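Local coordinates for putative uncharacterized protein (Enterococcus faecalis, PDB 4EC6), which is of unknown function but probably serves conjugative plasmid transfer as a membrane protein whose C-terminal domain resembles VirB8 proteins of type IV secretion systems, at residues F60-L65 / V119-N124. Sequence-based numbering, arbitrary orientation.
Sequences FGRYFL and VEYLLN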
ATOM      1  N   PHE A  60       3.513  -2.064  10.679  1.00  9.53           N
ATOM      2  CA  PHE A  60       3.598  -1.503  12.024  1.00  9.36           C
ATOM      3  C   PHE A  60       3.748   0.035  11.955  1.00  9.53           C
ATOM      4  O   PHE A  60       3.034   0.788  12.637  1.00  9.23           O
ATOM      5  CB  PHE A  60       4.763  -2.125  12.782  1.00  8.70           C
ATOM      6  CG  PHE A  60       5.012  -1.506  14.104  1.00  8.66           C
ATOM      7  CD1 PHE A  60       4.232  -1.829  15.211  1.00  8.88           C
ATOM      8  CD2 PHE A  60       6.007  -0.592  14.261  1.00  8.71           C
ATOM      9  CE1 PHE A  60       4.459  -1.228  16.440  1.00  8.82           C
ATOM     10  CE2 PHE A  60       6.236  -0.002  15.502  1.00  8.77           C
ATOM     11  CZ  PHE A  60       5.477  -0.326  16.589  1.00  8.49           C
ATOM     12  N   GLY A  61       4.671   0.494  11.121  1.00  9.44           N
ATOM     13  CA  GLY A  61       4.896   1.917  11.032  1.00  9.87           C
ATOM     14  C   GLY A  61       3.637   2.646  10.593  1.00 10.20           C
ATOM     15  O   GLY A  61       3.360   3.772  11.050  1.00 11.08           O
ATOM     16  N   ARG A  62       2.837   2.020   9.736  1.00 10.14           N
ATOM     17  CA  ARG A  62       1.611   2.691   9.281  1.00 10.18           C
ATOM     18  C   ARG A  62       0.649   2.887  10.409  1.00 10.20           C
ATOM     19  O   ARG A  62       0.026   3.933  10.512  1.00 10.44           O
ATOM     20  CB  ARG A  62       0.959   1.947   8.120  1.00 10.22           C
ATOM     21  CG  ARG A  62       1.636   2.231   6.791  1.00 10.21           C
ATOM     22  CD  ARG A  62       1.358   1.064   5.870  1.00 10.52           C
ATOM     23  NE  ARG A  62       2.075   1.160   4.598  1.00 11.00           N
ATOM     24  CZ  ARG A  62       1.679   1.955   3.590  1.00 10.71           C
ATOM     25  NH1 ARG A  62       0.609   2.736   3.727  1.00 10.85           N
ATOM     26  NH2 ARG A  62       2.349   1.996   2.471  1.00 10.25           N
ATOM     27  N   TYR A  63       0.511   1.851  11.247  1.00 10.86           N
ATOM     28  CA  TYR A  63      -0.414   1.887  12.353  1.00 10.64           C
ATOM     29  C   TYR A  63       0.011   2.974  13.332  1.00 10.44           C
ATOM     30  O   TYR A  63      -0.788   3.875  13.643  1.00 10.75           O
ATOM     31  CB  TYR A  63      -0.557   0.531  12.994  1.00 11.77           C
ATOM     32  CG  TYR A  63      -1.693  -0.275  12.413  1.00 12.48           C
ATOM     33  CD1 TYR A  63      -3.013  -0.128  12.877  1.00 12.90           C
ATOM     34  CD2 TYR A  63      -1.463  -1.130  11.372  1.00 12.76           C
ATOM     35  CE1 TYR A  63      -4.050  -0.857  12.323  1.00 13.79           C
ATOM     36  CE2 TYR A  63      -2.480  -1.842  10.796  1.00 13.71           C
ATOM     37  CZ  TYR A  63      -3.764  -1.722  11.269  1.00 14.06           C
ATOM     38  OH  TYR A  63      -4.734  -2.489  10.648  1.00 14.06           O
ATOM     39  N   PHE A  64       1.284   2.970  13.704  1.00  9.71           N
ATOM     40  CA  PHE A  64       1.839   4.062  14.489  1.00  9.40           C
ATOM     41  C   PHE A  64       1.554   5.425  13.861  1.00  9.63           C
ATOM     42  O   PHE A  64       1.175   6.331  14.593  1.00  9.59           O
ATOM     43  CB  PHE A  64       3.347   3.878  14.718  1.00  8.87           C
ATOM     44  CG  PHE A  64       4.051   5.097  15.299  1.00  8.43           C
ATOM     45  CD1 PHE A  64       3.866   5.469  16.622  1.00  8.14           C
ATOM     46  CD2 PHE A  64       4.939   5.842  14.519  1.00  8.26           C
ATOM     47  CE1 PHE A  64       4.533   6.557  17.156  1.00  8.00           C
ATOM     48  CE2 PHE A  64       5.583   6.936  15.037  1.00  8.21           C
ATOM     49  CZ  PHE A  64       5.385   7.294  16.366  1.00  8.13           C
ATOM     50  N   LEU A  65       1.751   5.596  12.553  1.00  9.57           N
ATOM     51  CA  LEU A  65       1.529   6.932  11.955  1.00 10.41           C
ATOM     52  C   LEU A  65       0.084   7.469  12.101  1.00 11.59           C
ATOM     53  O   LEU A  65      -0.157   8.659  12.273  1.00 11.61           O
ATOM     54  CB  LEU A  65       1.976   6.966  10.496  1.00  9.80           C
ATOM     55  CG  LEU A  65       3.486   6.991  10.321  1.00  9.82           C
ATOM     56  CD1 LEU A  65       3.926   6.727   8.891  1.00 10.04           C
ATOM     57  CD2 LEU A  65       3.987   8.341  10.748  1.00  9.68           C
ATOM     58  N   VAL A 119      13.180   3.485   9.666  1.00 15.59           N
ATOM     59  CA  VAL A 119      12.198   3.388   8.580  1.00 14.90           C
ATOM     60  C   VAL A 119      11.841   4.763   8.036  1.00 14.78           C
ATOM     61  O   VAL A 119      11.803   5.741   8.764  1.00 16.19           O
ATOM     62  CB  VAL A 119      10.916   2.587   8.978  1.00 14.67           C
ATOM     63  CG1 VAL A 119      11.283   1.286   9.625  1.00 15.06           C
ATOM     64  CG2 VAL A 119      10.038   3.340   9.954  1.00 14.62           C
ATOM     65  N   GLU A 120      11.542   4.852   6.761  1.00 15.23           N
ATOM     66  CA  GLU A 120      11.045   6.118   6.201  1.00 14.43           C
ATOM     67  C   GLU A 120       9.742   5.936   5.491  1.00 13.44           C
ATOM     68  O   GLU A 120       9.500   4.879   4.898  1.00 12.78           O
ATOM     69  CB  GLU A 120      12.034   6.672   5.199  1.00 15.77           C
ATOM     70  CG  GLU A 120      13.441   6.777   5.756  1.00 17.62           C
ATOM     71  CD  GLU A 120      14.425   7.322   4.748  1.00 18.06           C
ATOM     72  OE1 GLU A 120      14.075   7.487   3.579  1.00 18.93           O
ATOM     73  OE2 GLU A 120      15.571   7.585   5.115  1.00 19.92           O
ATOM     74  N   TYR A 121       8.907   6.980   5.539  1.00 12.82           N
ATOM     75  CA  TYR A 121       7.688   7.069   4.741  1.00 12.08           C
ATOM     76  C   TYR A 121       7.595   8.406   4.023  1.00 13.09           C
ATOM     77  O   TYR A 121       8.054   9.441   4.525  1.00 13.41           O
ATOM     78  CB  TYR A 121       6.452   6.873   5.605  1.00 10.89           C
ATOM     79  CG  TYR A 121       6.396   5.562   6.364  1.00 10.20           C
ATOM     80  CD1 TYR A 121       5.481   4.566   6.007  1.00 10.04           C
ATOM     81  CD2 TYR A 121       7.240   5.312   7.443  1.00  9.90           C
ATOM     82  CE1 TYR A 121       5.427   3.354   6.667  1.00  9.43           C
ATOM     83  CE2 TYR A 121       7.186   4.108   8.135  1.00  9.91           C
ATOM     84  CZ  TYR A 121       6.268   3.135   7.730  1.00  9.75           C
ATOM     85  OH  TYR A 121       6.226   1.949   8.394  1.00  9.68           O
ATOM     86  N   LEU A 122       6.968   8.402   2.852  1.00 13.88           N
ATOM     87  CA  LEU A 122       6.581   9.654   2.195  1.00 14.27           C
ATOM     88  C   LEU A 122       5.135   9.948   2.520  1.00 15.00           C
ATOM     89  O   LEU A 122       4.302   9.068   2.402  1.00 16.08           O
ATOM     90  CB  LEU A 122       6.736   9.562   0.678  1.00 13.41           C
ATOM     91  CG  LEU A 122       8.162   9.480   0.221  1.00 14.38           C
ATOM     92  CD1 LEU A 122       8.162   9.966  -1.220  1.00 14.67           C
ATOM     93  CD2 LEU A 122       9.134  10.319   1.080  1.00 13.54           C
ATOM     94  N   LEU A 123       4.829  11.183   2.903  1.00 15.49           N
ATOM     95  CA  LEU A 123       3.489  11.547   3.302  1.00 16.26           C
ATOM     96  C   LEU A 123       2.982  12.724   2.486  1.00 17.47           C
ATOM     97  O   LEU A 123       3.753  13.590   2.054  1.00 17.45           O
ATOM     98  CB  LEU A 123       3.500  11.943   4.775  1.00 15.68           C
ATOM     99  CG  LEU A 123       4.245  11.103   5.805  1.00 15.29           C
ATOM    100  CD1 LEU A 123       4.255  11.749   7.181  1.00 14.54           C
ATOM    101  CD2 LEU A 123       3.571   9.747   5.918  1.00 15.41           C
ATOM    102  N   ASN A 124       1.689  12.760   2.263  1.00 19.14           N
ATOM    103  CA  ASN A 124       1.070  14.002   1.878  1.00 22.07           C
ATOM    104  C   ASN A 124       0.402  14.459   3.158  1.00 23.14           C
ATOM    105  O   ASN A 124      -0.528  13.782   3.651  1.00 22.66           O
ATOM    106  CB  ASN A 124      -0.003  13.816   0.802  1.00 23.57           C
ATOM    107  CG  ASN A 124       0.570  13.468  -0.579  1.00 26.36           C
ATOM    108  OD1 ASN A 124       1.664  13.921  -0.972  1.00 26.70           O
ATOM    109  ND2 ASN A 124      -0.204  12.673  -1.354  1.00 27.08           N
TER
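Y121 reaches from the concave side of the sheet to G61, R62 and L65 on one flank of the helix, a helix-on-sheet contact of the NTF2-like fold, in which helix 54-68 packs across the curved antiparallel sheet. The axes of the two segments come within 10.1 Å of each other, and the tyrosine spans that gap. Its CB sits 4.1 Å from L65 CD1. The first torsion (chi1 -58°) sets CG anti to the carbonyl carbon, and the ring extends towards the helix. L65 lays the same methyl over one face: CD1 is 3.7 Å from Y121 CG and 16° off the ring normal, a CH-pi contact displaced towards the rim beside CB. Y121 CE1 comes next, 4.0 Å from R62 CG; the guanidinium of R62, turned 83° from the ring plane, goes on to a salt bridge between NE and D58. CZ and OH then run up against the backbone of G61, where no side chain stands in the way. The hydroxyl is hydrogen-bonded to the carbonyl of D58, one turn earlier in the helix, which ties the buried ring to the helix backbone. Further along the strand, L123 CD2 meets L65 CD1 at 4.3 Å. The closest approach is at the tyrosine's tip, with Y121 OH 3.0 Å from G61 CA.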